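Local coordinates for F-actin-capping protein subunit alpha (Plasmodium berghei, PDB 7A0H), which probably binds the fast-growing barbed ends of actin filaments, independently of calcium, and blocks subunit exchange there without severing the filament, at residues Lys51-Asp55 and Asn56-Ile60; Leu124-Tyr127 and Val128-Tyr132. All coordinates share one frame; numbering follows the deposited sequence.

Contact 1 (Lys51-Asp55 and Asn56-Ile60); sequences KYNED and NYILI
Y52, N53 and E54 meet N56, Y57 and I58 where helix 39-55 turns into strand 58-62, a C-terminal helix cap with the bonds of a Schellman motif. The left-handed helical backbone of Y57 turns I58 N back to N53 O, a weak bond of 3.4 Å. Y57 N to E54 O, also weak at 3.3 Å, is the second bond of the pair. On the packed side, N53 OD1 lies 3.6 Å from I58 CG1, an amide oxygen against a methylene. E54, a buried residue, has OE2 in a salt bridge with K75 and a hydrogen bond with Y80, and I58 pairs through its backbone with I70 of the neighbouring strand. The solvent side is at K51 and D55, both exposed and one turn apart on the helix; K51 NZ reaches the syn lone pair of D55 OD1 at 2.8 Å in a salt bridge. Between these extremes stands partly exposed Y52. With its CG anti to the backbone N (chi1 -180°), the ring lies under the side-chain amide of N56, their planes 53° apart. N56 ND2 sits 3.5 Å above the centre of one ring face while donating a bent hydrogen bond (140°) to Y52 O at 2.9 Å.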
ATOM      1  N   LYS A  51      -8.992   9.635 -15.506  1.00 63.93           N
ATOM      2  CA  LYS A  51     -10.015   9.080 -14.640  1.00 65.73           C
ATOM      3  C   LYS A  51      -9.503   8.992 -13.216  1.00 65.81           C
ATOM      4  O   LYS A  51     -10.223   9.296 -12.256  1.00 60.99           O
ATOM      5  CB  LYS A  51     -10.427   7.711 -15.152  1.00 61.75           C
ATOM      6  CG  LYS A  51     -11.483   7.005 -14.306  1.00 91.22           C
ATOM      7  CD  LYS A  51     -12.848   7.658 -14.429  1.00115.50           C
ATOM      8  CE  LYS A  51     -13.967   6.755 -13.896  1.00 74.90           C
ATOM      9  NZ  LYS A  51     -14.055   6.804 -12.410  1.00113.38           N
ATOM     10  N   TYR A  52      -8.300   8.471 -13.062  1.00 64.60           N
ATOM     11  CA  TYR A  52      -7.619   8.541 -11.782  1.00 64.50           C
ATOM     12  C   TYR A  52      -7.696   9.938 -11.171  1.00 64.72           C
ATOM     13  O   TYR A  52      -8.021  10.098  -9.986  1.00 65.19           O
ATOM     14  CB  TYR A  52      -6.170   8.109 -12.020  1.00 55.81           C
ATOM     15  CG  TYR A  52      -5.366   8.129 -10.807  1.00 56.95           C
ATOM     16  CD1 TYR A  52      -5.369   7.056  -9.949  1.00 80.66           C
ATOM     17  CD2 TYR A  52      -4.636   9.258 -10.472  1.00 71.86           C
ATOM     18  CE1 TYR A  52      -4.640   7.082  -8.785  1.00 86.17           C
ATOM     19  CE2 TYR A  52      -3.910   9.306  -9.307  1.00 98.53           C
ATOM     20  CZ  TYR A  52      -3.909   8.211  -8.469  1.00 88.74           C
ATOM     21  OH  TYR A  52      -3.151   8.241  -7.321  1.00101.27           O
ATOM     22  N   ASN A  53      -7.375  10.972 -11.960  1.00 67.49           N
ATOM     23  CA  ASN A  53      -7.408  12.342 -11.457  1.00 64.06           C
ATOM     24  C   ASN A  53      -8.821  12.715 -11.033  1.00 57.71           C
ATOM     25  O   ASN A  53      -9.036  13.396 -10.036  1.00 51.01           O
ATOM     26  CB  ASN A  53      -6.942  13.334 -12.544  1.00 54.97           C
ATOM     27  CG  ASN A  53      -5.441  13.463 -12.625  1.00 60.21           C
ATOM     28  OD1 ASN A  53      -4.729  12.814 -11.867  1.00 58.87           O
ATOM     29  ND2 ASN A  53      -4.937  14.279 -13.575  1.00 54.73           N
ATOM     30  N   GLU A  54      -9.791  12.299 -11.800  1.00 57.50           N
ATOM     31  CA  GLU A  54     -11.151  12.647 -11.452  1.00 62.46           C
ATOM     32  C   GLU A  54     -11.546  11.945 -10.178  1.00 59.61           C
ATOM     33  O   GLU A  54     -12.167  12.567  -9.299  1.00 58.72           O
ATOM     34  CB  GLU A  54     -12.062  12.309 -12.621  1.00 50.36           C
ATOM     35  CG  GLU A  54     -11.733  13.231 -13.804  1.00 55.22           C
ATOM     36  CD  GLU A  54     -12.416  12.805 -15.088  1.00 68.20           C
ATOM     37  OE1 GLU A  54     -13.086  11.749 -15.078  1.00 53.04           O
ATOM     38  OE2 GLU A  54     -12.331  13.556 -16.087  1.00 57.19           O
ATOM     39  N   ASP A  55     -11.143  10.671 -10.034  1.00 57.18           N
ATOM     40  CA  ASP A  55     -11.468   9.898  -8.851  1.00 47.42           C
ATOM     41  C   ASP A  55     -10.864  10.481  -7.581  1.00 56.45           C
ATOM     42  O   ASP A  55     -11.213  10.044  -6.482  1.00 54.56           O
ATOM     43  CB  ASP A  55     -11.032   8.455  -9.026  1.00 55.34           C
ATOM     44  CG  ASP A  55     -11.912   7.746 -10.004  1.00 58.03           C
ATOM     45  OD1 ASP A  55     -12.862   8.410 -10.483  1.00 70.26           O
ATOM     46  OD2 ASP A  55     -11.701   6.557 -10.273  1.00 74.16           O
ATOM     47  N   ASN A  56      -9.873  11.354  -7.689  1.00 54.53           N
ATOM     48  CA  ASN A  56      -9.175  11.788  -6.492  1.00 48.39           C
ATOM     49  C   ASN A  56      -9.265  13.283  -6.312  1.00 50.36           C
ATOM     50  O   ASN A  56      -8.502  13.838  -5.511  1.00 49.58           O
ATOM     51  CB  ASN A  56      -7.723  11.343  -6.524  1.00 57.43           C
ATOM     52  CG  ASN A  56      -7.585   9.846  -6.276  1.00 63.80           C
ATOM     53  OD1 ASN A  56      -7.855   9.372  -5.149  1.00 68.18           O
ATOM     54  ND2 ASN A  56      -7.248   9.088  -7.333  1.00 65.18           N
ATOM     55  N   TYR A  57     -10.161  13.967  -7.034  1.00 45.93           N
ATOM     56  CA  TYR A  57     -10.375  15.376  -6.754  1.00 47.97           C
ATOM     57  C   TYR A  57      -9.020  16.046  -6.699  1.00 52.66           C
ATOM     58  O   TYR A  57      -8.698  16.736  -5.724  1.00 57.76           O
ATOM     59  CB  TYR A  57     -11.139  15.609  -5.427  1.00 52.46           C
ATOM     60  CG  TYR A  57     -12.518  15.009  -5.491  1.00 47.97           C
ATOM     61  CD1 TYR A  57     -13.586  15.716  -6.011  1.00 44.71           C
ATOM     62  CD2 TYR A  57     -12.721  13.728  -5.082  1.00 54.98           C
ATOM     63  CE1 TYR A  57     -14.824  15.123  -6.148  1.00 53.68           C
ATOM     64  CE2 TYR A  57     -13.954  13.141  -5.189  1.00 76.60           C
ATOM     65  CZ  TYR A  57     -14.998  13.848  -5.692  1.00 56.09           C
ATOM     66  OH  TYR A  57     -16.199  13.256  -5.807  1.00 62.95           O
ATOM     67  N   ILE A  58      -8.227  15.790  -7.729  1.00 45.68           N
ATOM     68  CA  ILE A  58      -6.902  16.371  -7.914  1.00 42.28           C
ATOM     69  C   ILE A  58      -7.051  17.868  -8.155  1.00 36.84           C
ATOM     70  O   ILE A  58      -7.885  18.315  -8.951  1.00 45.95           O
ATOM     71  CB  ILE A  58      -6.198  15.690  -9.112  1.00 55.45           C
ATOM     72  CG1 ILE A  58      -5.680  14.279  -8.774  1.00 52.55           C
ATOM     73  CG2 ILE A  58      -5.067  16.534  -9.736  1.00 54.08           C
ATOM     74  CD1 ILE A  58      -5.047  14.202  -7.486  1.00 61.41           C
ATOM     75  N   LEU A  59      -6.124  18.621  -7.605  1.00 40.71           N
ATOM     76  CA  LEU A  59      -5.993  20.037  -7.857  1.00 46.72           C
ATOM     77  C   LEU A  59      -4.952  20.387  -8.908  1.00 55.08           C
ATOM     78  O   LEU A  59      -3.775  20.074  -8.733  1.00 55.21           O
ATOM     79  CB  LEU A  59      -5.548  20.754  -6.581  1.00 46.70           C
ATOM     80  CG  LEU A  59      -6.397  20.605  -5.287  1.00 51.27           C
ATOM     81  CD1 LEU A  59      -5.742  21.519  -4.249  1.00 50.62           C
ATOM     82  CD2 LEU A  59      -7.830  20.961  -5.644  1.00 48.49           C
ATOM     83  N   ILE A  60      -5.351  21.215  -9.857  1.00 53.87           N
ATOM     84  CA  ILE A  60      -4.445  21.762 -10.859  1.00 62.27           C
ATOM     85  C   ILE A  60      -4.392  23.267 -10.679  1.00 49.20           C
ATOM     86  O   ILE A  60      -5.416  23.935 -10.734  1.00 52.67           O
ATOM     87  CB  ILE A  60      -4.862  21.396 -12.296  1.00 61.77           C
ATOM     88  CG1 ILE A  60      -4.663  19.894 -12.431  1.00 61.91           C
ATOM     89  CG2 ILE A  60      -4.004  22.199 -13.262  1.00 56.30           C
ATOM     90  CD1 ILE A  60      -5.151  19.318 -13.688  1.00 72.99           C
TER

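Contact 2 (Leu124-Tyr127 and Val128-Tyr132); sequences LKEY and VDIYY
Y127 packs against Y131 and Y132 in an aromatic cluster at the C-terminal end of helix 112-131, and each pair meets at its own angle. Y131 lies one turn along the helix from Y127; the two side chains run roughly perpendicular, while their ring planes are tilted by 47°. Their closest side-chain approach is Y127 CD1 to Y131 CD2, 3.3 Å. The same CD2 comes to 3.2 Å from Y127 O, which lies at the edge of the Y131 ring and accepts the helix hydrogen bond from Y131 N at 2.9 Å. A face of that ring is taken by I130, whose CG2 stands 3.6 Å above its centre. Y132, the first residue to leave helical geometry, instead turns its ring edge toward the face of Y127 in an offset edge-to-face pair, planes 69° apart, touching through CE2 of each tyrosine at 3.9 Å. A chi1 of 164° turns the Y127 ring away from its backbone N, on to the side where Y131 and Y132 meet it. The hydroxyls of Y127 and Y132 both hydrogen-bond E258 OE1, a shared acceptor that ties the two phenol ends together, while Y131 OH hydrogen-bonds R255 NH1. L286 of the second subunit packs on Y127 and Y131. On the exposed side E126 and I130 run side by side, E126 CG 3.5 Å from I130 CD1. Helix 243-266 meets Y127 through L251 and I254, and strand 170-183 packs I177 against L124, Y127 and Y132.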
ATOM      1  N   LEU A 124     -19.138  28.303   2.463  1.00 46.32           N
ATOM      2  CA  LEU A 124     -18.059  27.291   2.410  1.00 33.86           C
ATOM      3  C   LEU A 124     -16.727  27.959   2.567  1.00 32.62           C
ATOM      4  O   LEU A 124     -15.929  27.592   3.414  1.00 44.52           O
ATOM      5  CB  LEU A 124     -18.069  26.514   1.110  1.00 43.19           C
ATOM      6  CG  LEU A 124     -17.194  25.230   1.066  1.00 50.70           C
ATOM      7  CD1 LEU A 124     -17.642  24.083   2.020  1.00 44.54           C
ATOM      8  CD2 LEU A 124     -17.213  24.694  -0.407  1.00 38.00           C
ATOM      9  N   LYS A 125     -16.514  29.044   1.870  1.00 38.82           N
ATOM     10  CA  LYS A 125     -15.255  29.739   2.080  1.00 43.40           C
ATOM     11  C   LYS A 125     -15.127  30.296   3.491  1.00 51.29           C
ATOM     12  O   LYS A 125     -14.038  30.237   4.091  1.00 54.08           O
ATOM     13  CB  LYS A 125     -15.086  30.843   1.021  1.00 44.33           C
ATOM     14  CG  LYS A 125     -14.757  30.094  -0.407  1.00 42.07           C
ATOM     15  CD  LYS A 125     -14.374  30.966  -1.534  1.00 69.14           C
ATOM     16  CE  LYS A 125     -14.307  30.136  -2.822  1.00 70.08           C
ATOM     17  NZ  LYS A 125     -13.174  29.148  -2.857  1.00 55.39           N
ATOM     18  N   GLU A 126     -16.211  30.845   4.055  1.00 49.01           N
ATOM     19  CA  GLU A 126     -16.090  31.416   5.398  1.00 40.41           C
ATOM     20  C   GLU A 126     -15.745  30.318   6.380  1.00 35.25           C
ATOM     21  O   GLU A 126     -14.891  30.477   7.281  1.00 37.24           O
ATOM     22  CB  GLU A 126     -17.393  32.149   5.778  1.00 48.22           C
ATOM     23  CG  GLU A 126     -17.508  32.620   7.233  1.00 66.90           C
ATOM     24  CD  GLU A 126     -18.882  33.293   7.586  1.00 75.49           C
ATOM     25  OE1 GLU A 126     -19.965  32.635   7.456  1.00 55.36           O
ATOM     26  OE2 GLU A 126     -18.846  34.484   7.988  1.00 79.27           O
ATOM     27  N   TYR A 127     -16.362  29.161   6.175  1.00 34.29           N
ATOM     28  CA  TYR A 127     -16.194  28.054   7.071  1.00 42.40           C
ATOM     29  C   TYR A 127     -14.726  27.645   7.120  1.00 47.82           C
ATOM     30  O   TYR A 127     -14.142  27.459   8.206  1.00 50.00           O
ATOM     31  CB  TYR A 127     -17.093  26.938   6.565  1.00 33.82           C
ATOM     32  CG  TYR A 127     -16.729  25.589   7.166  1.00 45.15           C
ATOM     33  CD1 TYR A 127     -16.953  25.356   8.470  1.00 40.41           C
ATOM     34  CD2 TYR A 127     -16.118  24.526   6.383  1.00 47.34           C
ATOM     35  CE1 TYR A 127     -16.674  24.136   9.070  1.00 39.46           C
ATOM     36  CE2 TYR A 127     -15.858  23.317   6.932  1.00 35.64           C
ATOM     37  CZ  TYR A 127     -16.090  23.129   8.332  1.00 41.48           C
ATOM     38  OH  TYR A 127     -15.726  21.957   8.941  1.00 40.44           O
ATOM     39  N   VAL A 128     -14.107  27.498   5.946  1.00 43.09           N
ATOM     40  CA  VAL A 128     -12.690  27.134   5.885  1.00 39.96           C
ATOM     41  C   VAL A 128     -11.860  28.213   6.551  1.00 37.14           C
ATOM     42  O   VAL A 128     -10.923  27.946   7.305  1.00 51.41           O
ATOM     43  CB  VAL A 128     -12.281  26.949   4.393  1.00 46.78           C
ATOM     44  CG1 VAL A 128     -10.779  26.880   4.255  1.00 44.11           C
ATOM     45  CG2 VAL A 128     -12.990  25.743   3.843  1.00 40.80           C
ATOM     46  N   ASP A 129     -12.182  29.444   6.264  1.00 44.28           N
ATOM     47  CA  ASP A 129     -11.456  30.553   6.853  1.00 52.04           C
ATOM     48  C   ASP A 129     -11.527  30.517   8.366  1.00 51.72           C
ATOM     49  O   ASP A 129     -10.539  30.809   9.075  1.00 59.30           O
ATOM     50  CB  ASP A 129     -12.112  31.850   6.326  1.00 52.64           C
ATOM     51  CG  ASP A 129     -11.464  33.086   6.850  1.00 55.50           C
ATOM     52  OD1 ASP A 129     -10.217  33.146   6.860  1.00 72.39           O
ATOM     53  OD2 ASP A 129     -12.202  34.032   7.200  1.00 89.83           O
ATOM     54  N   ILE A 130     -12.702  30.208   8.898  1.00 43.98           N
ATOM     55  CA  ILE A 130     -12.808  30.280  10.350  1.00 53.70           C
ATOM     56  C   ILE A 130     -12.158  29.073  11.029  1.00 45.27           C
ATOM     57  O   ILE A 130     -11.570  29.208  12.092  1.00 47.46           O
ATOM     58  CB  ILE A 130     -14.283  30.411  10.752  1.00 46.35           C
ATOM     59  CG1 ILE A 130     -14.810  31.774  10.294  1.00 52.62           C
ATOM     60  CG2 ILE A 130     -14.456  30.318  12.261  1.00 50.09           C
ATOM     61  CD1 ILE A 130     -16.357  31.942  10.447  1.00 43.52           C
ATOM     62  N   TYR A 131     -12.303  27.878  10.465  1.00 55.05           N
ATOM     63  CA  TYR A 131     -12.019  26.642  11.184  1.00 54.82           C
ATOM     64  C   TYR A 131     -10.772  25.834  10.760  1.00 60.58           C
ATOM     65  O   TYR A 131     -10.304  25.019  11.570  1.00 61.44           O
ATOM     66  CB  TYR A 131     -13.222  25.702  11.049  1.00 49.85           C
ATOM     67  CG  TYR A 131     -14.364  26.257  11.747  1.00 55.45           C
ATOM     68  CD1 TYR A 131     -14.385  26.290  13.118  1.00 56.80           C
ATOM     69  CD2 TYR A 131     -15.444  26.730  11.075  1.00 52.44           C
ATOM     70  CE1 TYR A 131     -15.438  26.826  13.789  1.00 55.61           C
ATOM     71  CE2 TYR A 131     -16.460  27.222  11.708  1.00 51.01           C
ATOM     72  CZ  TYR A 131     -16.476  27.283  13.078  1.00 49.19           C
ATOM     73  OH  TYR A 131     -17.562  27.810  13.738  1.00 43.36           O
ATOM     74  N   TYR A 132     -10.259  25.996   9.524  1.00 52.87           N
ATOM     75  CA  TYR A 132      -9.032  25.318   9.059  1.00 57.57           C
ATOM     76  C   TYR A 132      -7.783  26.065   9.535  1.00 50.26           C
ATOM     77  O   TYR A 132      -7.697  27.293   9.480  1.00 50.42           O
ATOM     78  CB  TYR A 132      -9.016  25.211   7.491  1.00 52.42           C
ATOM     79  CG  TYR A 132      -9.931  24.117   6.950  1.00 53.55           C
ATOM     80  CD1 TYR A 132      -9.588  23.322   5.846  1.00 56.77           C
ATOM     81  CD2 TYR A 132     -11.129  23.851   7.583  1.00 50.84           C
ATOM     82  CE1 TYR A 132     -10.408  22.273   5.428  1.00 53.20           C
ATOM     83  CE2 TYR A 132     -11.965  22.851   7.162  1.00 52.00           C
ATOM     84  CZ  TYR A 132     -11.619  22.046   6.076  1.00 53.06           C
ATOM     85  OH  TYR A 132     -12.489  20.981   5.720  1.00 48.35           O
TER

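Contacts 1 and 2 both lie at the C-terminal ends of helices, 39-55 and 112-131, yet they finish them differently. The centre of contact 1 lies about 7 Å, that of contact 2 about 16 Å, from the centre of the chain; the two do not touch. Contact 2 is thus further out, but like contact 1 it is still part buried. Residues 51-60 rely on backbone capping, an amide and a surface salt bridge before a short strand, whereas residues 124-132 rely on regular helix bonds and a tyrosine cluster. Strand 170-183 receives side chains from both, including Y57 and Y132. Of the two, contact 2 alone reaches the second subunit of the homodimer.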